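Local structure of AxyAgu115A (Amphibacillus xylanus NBRC 15112, 6NPS) at residues R221-G226 against K289-F294; H247-R252 against Q329-L334; G301-A306 against L352-E357. The protein probably acts as a family GH115 alpha-glucuronidase, a glycoside hydrolase that releases glucuronic acid side groups from arabinoglucuronoxylan. The protein carries 3 engineered substitutions. One frame throughout, in Å; residues are numbered along the deposited sequence.

Contact 1. Residues R221-G226 against K289-F294; sequences RFNDDG and KRTGHF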
loop_
_atom_site.group_PDB
_atom_site.type_symbol
_atom_site.label_atom_id
_atom_site.label_comp_id
_atom_site.label_asym_id
_atom_site.label_seq_id
_atom_site.Cartn_x
_atom_site.Cartn_y
_atom_site.Cartn_z
ATOM N N ARG A 221 5.066 -46.220 0.182
ATOM C CA ARG A 221 5.279 -47.163 -0.914
ATOM C C ARG A 221 4.170 -48.198 -0.791
ATOM O O ARG A 221 4.242 -49.082 0.075
ATOM C CB ARG A 221 6.657 -47.824 -0.826
ATOM C CG ARG A 221 7.784 -46.883 -1.174
ATOM C CD ARG A 221 9.135 -47.539 -0.898
ATOM N NE ARG A 221 9.347 -47.797 0.524
ATOM C CZ ARG A 221 10.177 -48.721 1.013
ATOM N NH1 ARG A 221 10.902 -49.477 0.196
ATOM N NH2 ARG A 221 10.295 -48.889 2.321
ATOM N N PHE A 222 3.174 -48.071 -1.662
ATOM C CA PHE A 222 1.986 -48.892 -1.563
ATOM C C PHE A 222 2.359 -50.366 -1.652
ATOM O O PHE A 222 1.806 -51.185 -0.912
ATOM C CB PHE A 222 1.017 -48.495 -2.655
ATOM C CG PHE A 222 -0.289 -49.261 -2.639
ATOM C CD1 PHE A 222 -1.324 -48.903 -1.787
ATOM C CD2 PHE A 222 -0.464 -50.362 -3.491
ATOM C CE1 PHE A 222 -2.562 -49.616 -1.841
ATOM C CE2 PHE A 222 -1.642 -51.092 -3.507
ATOM C CZ PHE A 222 -2.711 -50.696 -2.701
ATOM N N ASN A 223 3.341 -50.709 -2.503
ATOM C CA ASN A 223 3.725 -52.131 -2.687
ATOM C C ASN A 223 4.518 -52.713 -1.531
ATOM O O ASN A 223 4.732 -53.929 -1.510
ATOM C CB ASN A 223 4.551 -52.325 -3.955
ATOM C CG ASN A 223 3.747 -52.026 -5.206
ATOM O OD1 ASN A 223 2.538 -52.288 -5.256
ATOM N ND2 ASN A 223 4.400 -51.428 -6.214
ATOM N N ASP A 224 4.947 -51.882 -0.569
ATOM C CA ASP A 224 5.856 -52.291 0.491
ATOM C C ASP A 224 5.359 -52.016 1.904
ATOM O O ASP A 224 5.989 -52.503 2.850
ATOM C CB ASP A 224 7.211 -51.582 0.328
ATOM C CG ASP A 224 7.857 -51.843 -1.035
ATOM O OD1 ASP A 224 8.469 -52.930 -1.212
ATOM O OD2 ASP A 224 7.764 -50.965 -1.924
ATOM N N ASP A 225 4.280 -51.240 2.082
ATOM C CA ASP A 225 3.884 -50.695 3.379
ATOM C C ASP A 225 2.733 -51.457 4.011
ATOM O O ASP A 225 2.111 -50.944 4.951
ATOM C CB ASP A 225 3.458 -49.226 3.248
ATOM C CG ASP A 225 4.629 -48.278 2.985
ATOM O OD1 ASP A 225 5.807 -48.695 3.149
ATOM O OD2 ASP A 225 4.357 -47.100 2.615
ATOM N N GLY A 226 2.392 -52.638 3.480
ATOM C CA GLY A 226 1.195 -53.348 3.870
ATOM C C GLY A 226 1.042 -53.642 5.345
ATOM O O GLY A 226 -0.078 -53.558 5.868
ATOM N N LYS A 289 7.661 -58.073 -12.628
ATOM C CA LYS A 289 7.671 -59.408 -12.033
ATOM C C LYS A 289 7.034 -59.411 -10.647
ATOM O O LYS A 289 6.442 -60.416 -10.248
ATOM C CB LYS A 289 9.102 -59.934 -11.932
ATOM C CG LYS A 289 9.714 -60.403 -13.233
ATOM C CD LYS A 289 11.050 -61.121 -12.962
ATOM C CE LYS A 289 11.705 -61.605 -14.255
ATOM N NZ LYS A 289 12.965 -62.378 -14.008
ATOM N N ARG A 290 7.147 -58.308 -9.897
ATOM C CA ARG A 290 6.735 -58.335 -8.496
ATOM C C ARG A 290 5.221 -58.198 -8.337
ATOM O O ARG A 290 4.627 -58.848 -7.472
ATOM C CB ARG A 290 7.463 -57.241 -7.716
ATOM C CG ARG A 290 7.680 -57.576 -6.258
ATOM C CD ARG A 290 8.110 -56.354 -5.468
ATOM N NE ARG A 290 7.921 -56.551 -4.036
ATOM C CZ ARG A 290 7.625 -55.571 -3.188
ATOM N NH1 ARG A 290 7.491 -54.332 -3.641
ATOM N NH2 ARG A 290 7.455 -55.825 -1.897
ATOM N N THR A 291 4.566 -57.337 -9.111
ATOM C CA THR A 291 3.125 -57.189 -8.943
ATOM C C THR A 291 2.371 -57.301 -10.267
ATOM O O THR A 291 1.178 -56.973 -10.319
ATOM C CB THR A 291 2.775 -55.856 -8.232
ATOM O OG1 THR A 291 3.112 -54.750 -9.067
ATOM C CG2 THR A 291 3.516 -55.751 -6.911
ATOM N N GLY A 292 3.011 -57.810 -11.323
ATOM C CA GLY A 292 2.336 -57.892 -12.607
ATOM C C GLY A 292 1.148 -58.839 -12.637
ATOM O O GLY A 292 0.292 -58.718 -13.524
ATOM N N HIS A 293 1.047 -59.752 -11.686
ATOM C CA HIS A 293 -0.048 -60.720 -11.732
ATOM C C HIS A 293 -1.283 -60.271 -10.952
ATOM O O HIS A 293 -2.302 -60.977 -10.966
ATOM C CB HIS A 293 0.420 -62.075 -11.218
ATOM C CG HIS A 293 0.908 -62.049 -9.806
ATOM N ND1 HIS A 293 2.064 -61.398 -9.426
ATOM C CD2 HIS A 293 0.403 -62.605 -8.679
ATOM C CE1 HIS A 293 2.249 -61.553 -8.128
ATOM N NE2 HIS A 293 1.258 -62.285 -7.650
ATOM N N PHE A 294 -1.217 -59.125 -10.280
ATOM C CA PHE A 294 -2.380 -58.540 -9.639
ATOM C C PHE A 294 -3.145 -57.699 -10.652
ATOM O O PHE A 294 -2.669 -57.429 -11.754
ATOM C CB PHE A 294 -1.949 -57.694 -8.443
ATOM C CG PHE A 294 -1.230 -58.466 -7.388
ATOM C CD1 PHE A 294 -1.912 -59.356 -6.583
ATOM C CD2 PHE A 294 0.141 -58.306 -7.198
ATOM C CE1 PHE A 294 -1.250 -60.085 -5.606
ATOM C CE2 PHE A 294 0.801 -59.007 -6.216
ATOM C CZ PHE A 294 0.106 -59.916 -5.423
HETATM O O HOH W 1 1.488 -52.614 -8.038
#
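R290 reaches from the last part of helix 277-291 to D224 and N223, which belong to the loop following strand 212-214 of the (beta/alpha)8 barrel. The contact illustrates how a long cationic side chain can tie such a loop to a helix, here 277-291. The R290 chain runs extended from CG to NE, and with CG anti to the backbone N (chi1 -151°) it leaves the helix in the direction of the 221-226 loop. Its guanidinium comes to lie nearly parallel to the D224 carboxylate, the two planes differing by 19°, although the side chains as wholes lie askew. One oxygen carries the salt bridge: D224 OD1 stands 3.0 Å from R290 NH1, while R290 NH2 approaches the same OD1 to 3.1 Å. OD1 is shared between the two nitrogens and lies obliquely to the guanidinium; both hydrogen bonds are bent and weak, and charge attraction probably contributes more than directional bonding. The same guanidinium passes alongside N223, whose CB is 3.6 Å from R290 NH1. R221, within the loop, turns a face of its own guanidinium to D224 CB, and its other partners include the ring of Y259.

A second, water-mediated link joins N223 to T291. N223 ND2 is already engaged by E256, whereas OD1 serves the bridge. T291 directs OG1 between its backbone N and carbonyl carbon (chi1 67°), which turns CG2 to N223 OD1 at 4.0 Å. A single water donates to both side chains, lying 3.0 Å from N223 OD1 and 2.9 Å from T291 OG1.

Contact 2. Residues H247-R252 against Q329-L334; sequences HEPCLR and QTQNKL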
loop_
_atom_site.group_PDB
_atom_site.type_symbol
_atom_site.label_atom_id
_atom_site.label_comp_id
_atom_site.label_asym_id
_atom_site.label_seq_id
_atom_site.Cartn_x
_atom_site.Cartn_y
_atom_site.Cartn_z
ATOM N N HIS A 247 4.118 -40.300 -13.468
ATOM C CA HIS A 247 5.534 -40.536 -13.313
ATOM C C HIS A 247 5.899 -41.793 -12.578
ATOM O O HIS A 247 6.924 -41.843 -11.990
ATOM C CB HIS A 247 6.241 -39.361 -12.677
ATOM C CG HIS A 247 5.807 -39.050 -11.292
ATOM N ND1 HIS A 247 6.559 -39.370 -10.193
ATOM C CD2 HIS A 247 4.743 -38.374 -10.826
ATOM C CE1 HIS A 247 5.955 -38.950 -9.103
ATOM N NE2 HIS A 247 4.850 -38.333 -9.463
ATOM N N GLU A 248 5.037 -42.787 -12.571
ATOM C CA GLU A 248 5.306 -44.041 -11.871
ATOM C C GLU A 248 5.081 -45.224 -12.805
ATOM O O GLU A 248 4.192 -46.046 -12.566
ATOM C CB GLU A 248 4.442 -44.143 -10.612
ATOM C CG GLU A 248 4.747 -43.013 -9.553
ATOM C CD GLU A 248 3.705 -42.977 -8.427
ATOM O OE1 GLU A 248 2.500 -42.803 -8.721
ATOM O OE2 GLU A 248 4.076 -43.136 -7.244
ATOM N N PRO A 249 5.903 -45.373 -13.849
ATOM C CA PRO A 249 5.695 -46.466 -14.806
ATOM C C PRO A 249 6.101 -47.851 -14.301
ATOM O O PRO A 249 6.920 -48.019 -13.390
ATOM C CB PRO A 249 6.567 -46.065 -15.997
ATOM C CG PRO A 249 7.651 -45.162 -15.401
ATOM C CD PRO A 249 6.970 -44.434 -14.296
ATOM N N CYS A 250 5.466 -48.855 -14.922
ATOM C CA CYS A 250 5.834 -50.262 -14.805
ATOM C C CYS A 250 5.697 -50.759 -13.374
ATOM O O CYS A 250 6.524 -51.541 -12.895
ATOM C CB CYS A 250 7.262 -50.484 -15.298
ATOM S SG CYS A 250 7.281 -50.461 -17.079
ATOM N N LEU A 251 4.662 -50.284 -12.693
ATOM C CA LEU A 251 4.221 -50.787 -11.381
ATOM C C LEU A 251 5.208 -50.453 -10.261
ATOM O O LEU A 251 5.294 -51.160 -9.243
ATOM C CB LEU A 251 3.933 -52.292 -11.433
ATOM C CG LEU A 251 2.937 -52.705 -12.527
ATOM C CD1 LEU A 251 2.772 -54.240 -12.554
ATOM C CD2 LEU A 251 1.545 -51.988 -12.349
ATOM N N ARG A 252 5.942 -49.360 -10.443
ATOM C CA ARG A 252 6.915 -48.851 -9.482
ATOM C C ARG A 252 6.410 -47.517 -8.952
ATOM O O ARG A 252 6.393 -46.531 -9.702
ATOM C CB ARG A 252 8.262 -48.652 -10.166
ATOM C CG ARG A 252 8.933 -49.994 -10.506
ATOM C CD ARG A 252 9.311 -50.731 -9.240
ATOM N NE ARG A 252 10.434 -51.626 -9.502
ATOM C CZ ARG A 252 10.995 -52.431 -8.599
ATOM N NH1 ARG A 252 10.546 -52.471 -7.345
ATOM N NH2 ARG A 252 12.017 -53.207 -8.958
ATOM N N GLN A 329 8.806 -48.336 -26.243
ATOM C CA GLN A 329 9.140 -49.576 -26.932
ATOM C C GLN A 329 9.749 -50.597 -25.974
ATOM O O GLN A 329 9.459 -51.799 -26.066
ATOM C CB GLN A 329 10.097 -49.287 -28.085
ATOM C CG GLN A 329 9.421 -49.108 -29.427
ATOM C CD GLN A 329 10.256 -49.653 -30.557
ATOM O OE1 GLN A 329 9.739 -50.257 -31.500
ATOM N NE2 GLN A 329 11.565 -49.448 -30.467
ATOM N N THR A 330 10.602 -50.133 -25.053
ATOM C CA THR A 330 11.228 -51.021 -24.070
ATOM C C THR A 330 10.193 -51.572 -23.089
ATOM O O THR A 330 10.167 -52.776 -22.802
ATOM C CB THR A 330 12.329 -50.267 -23.299
ATOM O OG1 THR A 330 13.301 -49.728 -24.207
ATOM C CG2 THR A 330 13.023 -51.193 -22.317
ATOM N N GLN A 331 9.348 -50.689 -22.549
ATOM C CA GLN A 331 8.368 -51.105 -21.555
ATOM C C GLN A 331 7.421 -52.157 -22.122
ATOM O O GLN A 331 7.178 -53.191 -21.482
ATOM C CB GLN A 331 7.623 -49.878 -21.036
ATOM C CG GLN A 331 8.459 -48.987 -20.112
ATOM C CD GLN A 331 7.859 -47.620 -19.948
ATOM O OE1 GLN A 331 7.094 -47.175 -20.796
ATOM N NE2 GLN A 331 8.210 -46.926 -18.867
ATOM N N ASN A 332 6.942 -51.962 -23.358
ATOM C CA ASN A 332 6.057 -52.959 -23.957
ATOM C C ASN A 332 6.726 -54.314 -24.064
ATOM O O ASN A 332 6.072 -55.355 -23.891
ATOM C CB ASN A 332 5.596 -52.500 -25.328
ATOM C CG ASN A 332 4.402 -51.561 -25.237
ATOM O OD1 ASN A 332 3.744 -51.462 -24.187
ATOM N ND2 ASN A 332 4.132 -50.853 -26.325
ATOM N N LYS A 333 8.024 -54.315 -24.386
ATOM C CA LYS A 333 8.798 -55.560 -24.511
ATOM C C LYS A 333 8.866 -56.283 -23.169
ATOM O O LYS A 333 8.667 -57.496 -23.094
ATOM C CB LYS A 333 10.207 -55.268 -25.028
ATOM C CG LYS A 333 10.769 -56.344 -25.942
ATOM C CD LYS A 333 12.271 -56.491 -25.764
ATOM C CE LYS A 333 12.733 -57.895 -26.118
ATOM N NZ LYS A 333 14.122 -58.157 -25.651
ATOM N N LEU A 334 9.148 -55.525 -22.115
ATOM C CA LEU A 334 9.121 -56.050 -20.754
ATOM C C LEU A 334 7.740 -56.601 -20.388
ATOM O O LEU A 334 7.619 -57.711 -19.846
ATOM C CB LEU A 334 9.551 -54.957 -19.790
ATOM C CG LEU A 334 11.035 -54.588 -19.823
ATOM C CD1 LEU A 334 11.197 -53.486 -18.776
ATOM C CD2 LEU A 334 11.904 -55.809 -19.559
#
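C250 and P249 meet Q331 in a buried contact made entirely by van der Waals packing, with no hydrogen bond crossing between 247-252 and 329-334. The sulfur does most of the touching on the loop side: C250 SG rests on the aliphatic part of the glutamine, 3.6 Å from Q331 CG and 4.0 Å from Q331 CB. Further out, the amide end meets the proline ring, Q331 NE2 lying 3.4 Å from P249 CB. Q331 leaves the helix with CG anti to the carbonyl carbon (chi1 -73°) and runs extended beyond it, so that one side chain passes the sulfur first and the ring afterwards.

The polar interactions of these residues are made with other parts of the chain. Q331 NE2 donates to the carbonyl oxygen of G301, just after strand 298-300, and OE1 is also hydrogen-bonded elsewhere, so a buried amide is satisfied while its methylenes pack. Were Q331 replaced by an alanine, the G301 carbonyl would probably lose its amide mate and a gap would probably open beside the sulfur of C250.

Backbone shape accounts for how the loop presents itself. P249 to R252 form a type I' beta turn, closed by a weak bond from R252 N to P249 O at 3.4 Å, and C250 at its second position turns its side chain to the helix. R252 is held by E256 and by the carbonyl of F283.

Within the TIM barrel, the loop after strand 241-242 abuts helix 317-338 and pairs with strand 298-300 through the backbones of C250 and T299; C250 also touches W284 of helix 277-291, and Q331 packs on I300 of strand 298-300.

Contact 3. Residues G301-A306 against L352-E357; sequences GMRGEA and LYKEVE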
loop_
_atom_site.group_PDB
_atom_site.type_symbol
_atom_site.label_atom_id
_atom_site.label_comp_id
_atom_site.label_asym_id
_atom_site.label_seq_id
_atom_site.Cartn_x
_atom_site.Cartn_y
_atom_site.Cartn_z
ATOM N N GLY A 301 5.613 -44.801 -20.246
ATOM C CA GLY A 301 6.218 -43.490 -20.372
ATOM C C GLY A 301 7.272 -43.259 -19.297
ATOM O O GLY A 301 7.644 -44.174 -18.561
ATOM N N MET A 302 7.729 -41.996 -19.184
ATOM C CA MET A 302 8.695 -41.642 -18.143
ATOM C C MET A 302 8.843 -40.143 -17.887
ATOM O O MET A 302 9.401 -39.424 -18.724
ATOM C CB MET A 302 10.065 -42.216 -18.497
ATOM C CG MET A 302 10.986 -42.355 -17.303
ATOM S SD MET A 302 12.693 -42.570 -17.846
ATOM C CE MET A 302 13.578 -42.485 -16.271
ATOM N N ARG A 303 8.447 -39.709 -16.691
ATOM C CA ARG A 303 8.580 -38.318 -16.267
ATOM C C ARG A 303 9.570 -38.270 -15.096
ATOM O O ARG A 303 9.860 -39.302 -14.492
ATOM C CB ARG A 303 7.227 -37.748 -15.845
ATOM C CG ARG A 303 6.388 -37.222 -16.999
ATOM C CD ARG A 303 5.178 -36.453 -16.495
ATOM N NE ARG A 303 5.513 -35.076 -16.144
ATOM C CZ ARG A 303 5.410 -34.572 -14.918
ATOM N NH1 ARG A 303 4.979 -35.333 -13.920
ATOM N NH2 ARG A 303 5.736 -33.308 -14.689
ATOM N N GLY A 304 10.088 -37.085 -14.774
ATOM C CA GLY A 304 11.036 -36.957 -13.688
ATOM C C GLY A 304 10.420 -37.328 -12.352
ATOM O O GLY A 304 9.197 -37.445 -12.189
ATOM N N GLU A 305 11.302 -37.511 -11.370
ATOM C CA GLU A 305 10.885 -37.923 -10.036
ATOM C C GLU A 305 10.249 -36.769 -9.271
ATOM O O GLU A 305 10.707 -35.620 -9.346
ATOM C CB GLU A 305 12.076 -38.465 -9.256
ATOM C CG GLU A 305 12.536 -39.816 -9.736
ATOM C CD GLU A 305 13.671 -40.351 -8.903
ATOM O OE1 GLU A 305 14.551 -39.549 -8.510
ATOM O OE2 GLU A 305 13.670 -41.566 -8.624
ATOM N N ALA A 306 9.196 -37.096 -8.517
ATOM C CA ALA A 306 8.429 -36.124 -7.741
ATOM C C ALA A 306 7.886 -35.010 -8.638
ATOM O O ALA A 306 8.120 -33.819 -8.400
ATOM C CB ALA A 306 9.264 -35.553 -6.588
ATOM N N LEU A 352 -0.780 -37.982 -20.846
ATOM C CA LEU A 352 -0.396 -36.738 -21.517
ATOM C C LEU A 352 -0.468 -35.566 -20.534
ATOM O O LEU A 352 -1.167 -34.584 -20.750
ATOM C CB LEU A 352 -1.279 -36.497 -22.733
ATOM C CG LEU A 352 -1.349 -37.712 -23.636
ATOM C CD1 LEU A 352 -2.149 -37.391 -24.880
ATOM C CD2 LEU A 352 0.045 -38.225 -23.987
ATOM N N TYR A 353 0.272 -35.699 -19.424
ATOM C CA TYR A 353 0.196 -34.763 -18.298
ATOM C C TYR A 353 1.222 -33.647 -18.457
ATOM O O TYR A 353 2.402 -33.921 -18.688
ATOM C CB TYR A 353 0.419 -35.483 -16.957
ATOM C CG TYR A 353 0.276 -34.605 -15.708
ATOM C CD1 TYR A 353 -0.953 -33.999 -15.384
ATOM C CD2 TYR A 353 1.362 -34.363 -14.868
ATOM C CE1 TYR A 353 -1.087 -33.199 -14.261
ATOM C CE2 TYR A 353 1.247 -33.573 -13.728
ATOM C CZ TYR A 353 0.009 -32.981 -13.428
ATOM O OH TYR A 353 -0.144 -32.175 -12.310
ATOM N N LYS A 354 0.755 -32.390 -18.296
ATOM C CA LYS A 354 1.541 -31.156 -18.385
ATOM C C LYS A 354 2.392 -31.101 -19.650
ATOM O O LYS A 354 1.856 -31.104 -20.765
ATOM C CB LYS A 354 2.431 -30.981 -17.149
ATOM C CG LYS A 354 1.727 -30.312 -15.970
ATOM C CD LYS A 354 2.420 -30.674 -14.674
ATOM C CE LYS A 354 2.147 -29.658 -13.587
ATOM N NZ LYS A 354 3.031 -28.469 -13.750
ATOM N N GLU A 355 3.725 -31.076 -19.486
ATOM C CA GLU A 355 4.611 -30.925 -20.630
ATOM C C GLU A 355 4.510 -32.079 -21.620
ATOM O O GLU A 355 5.009 -31.951 -22.743
ATOM C CB GLU A 355 6.067 -30.769 -20.141
ATOM C CG GLU A 355 6.765 -32.090 -19.778
ATOM C CD GLU A 355 6.516 -32.523 -18.319
ATOM O OE1 GLU A 355 5.923 -31.733 -17.533
ATOM O OE2 GLU A 355 6.913 -33.661 -17.963
ATOM N N VAL A 356 3.887 -33.200 -21.238
ATOM C CA VAL A 356 3.856 -34.367 -22.125
ATOM C C VAL A 356 2.867 -34.162 -23.283
ATOM O O VAL A 356 3.092 -34.677 -24.393
ATOM C CB VAL A 356 3.532 -35.657 -21.334
ATOM C CG1 VAL A 356 3.664 -36.889 -22.255
ATOM C CG2 VAL A 356 4.434 -35.799 -20.096
ATOM N N GLU A 357 1.758 -33.438 -23.048
ATOM C CA GLU A 357 0.799 -33.138 -24.119
ATOM C C GLU A 357 1.464 -32.521 -25.351
ATOM O O GLU A 357 1.192 -32.996 -26.467
ATOM C CB GLU A 357 -0.338 -32.243 -23.581
ATOM C CG GLU A 357 -1.589 -32.158 -24.491
ATOM C CD GLU A 357 -2.686 -31.196 -23.969
ATOM O OE1 GLU A 357 -2.410 -29.975 -23.861
ATOM O OE2 GLU A 357 -3.829 -31.659 -23.687
#
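R303 lays one face of its guanidinium over the edge of the Y353 ring, CD2 being 3.9 Å from R303 NH1, with the two planes 85° apart. The ring is thus met edge-on. Both residues stand just beyond the C-terminal ends of neighbouring strands of the (beta/alpha)8 barrel, 298-300 and 348-351, the end at which enzymes of this fold place their active sites.

At the guanidinium's edge sits the E355 carboxylate, gripped side-on by two nitrogens. R303 NE gives a short, fairly straight bond of 2.7 Å to E355 OE2, and R303 NH2 a longer one of 3.3 Å to the syn lone pair of E355 OE1. The planes are twisted by 40°. E355 folds back to reach this position through a bend at chi2 (-87°), from a type II' turn spanning Y353 to V356. D307 takes up NH1 as a second acidic partner, so the guanidinium is held by two carboxylates.

Y353 is fixed in turn by stacking on H246 and by a hydrogen bond from its hydroxyl group to N386; the same OH binds a glycerol, probably from the crystallisation liquor, which may mark a pocket. Nearer the backbone, the R303 chain packs on V356, whose CG2 lies 3.7 Å from R303 CD.

The three contacts form a bent chain, all on the same side of the centre of the protein chain and within the glycoside hydrolase family 115 region. Contact 2 connects the other two, its centre 14 Å from the centre of each, while contacts 1 and 3 have centres 22 Å apart and do not touch. L251 makes the junction with contact 1, its CB lying 3.5 Å from T291 OG1. Contacts 2 and 3 share the bond between Q331 NE2 and G301 O, 2.8 Å long, and pack where H247 CB lies 3.7 Å from R303 CB. This places contact 2 behind the one contact that meets the glycerol, about 3 Å from the Y353 side chain, and its possible pocket.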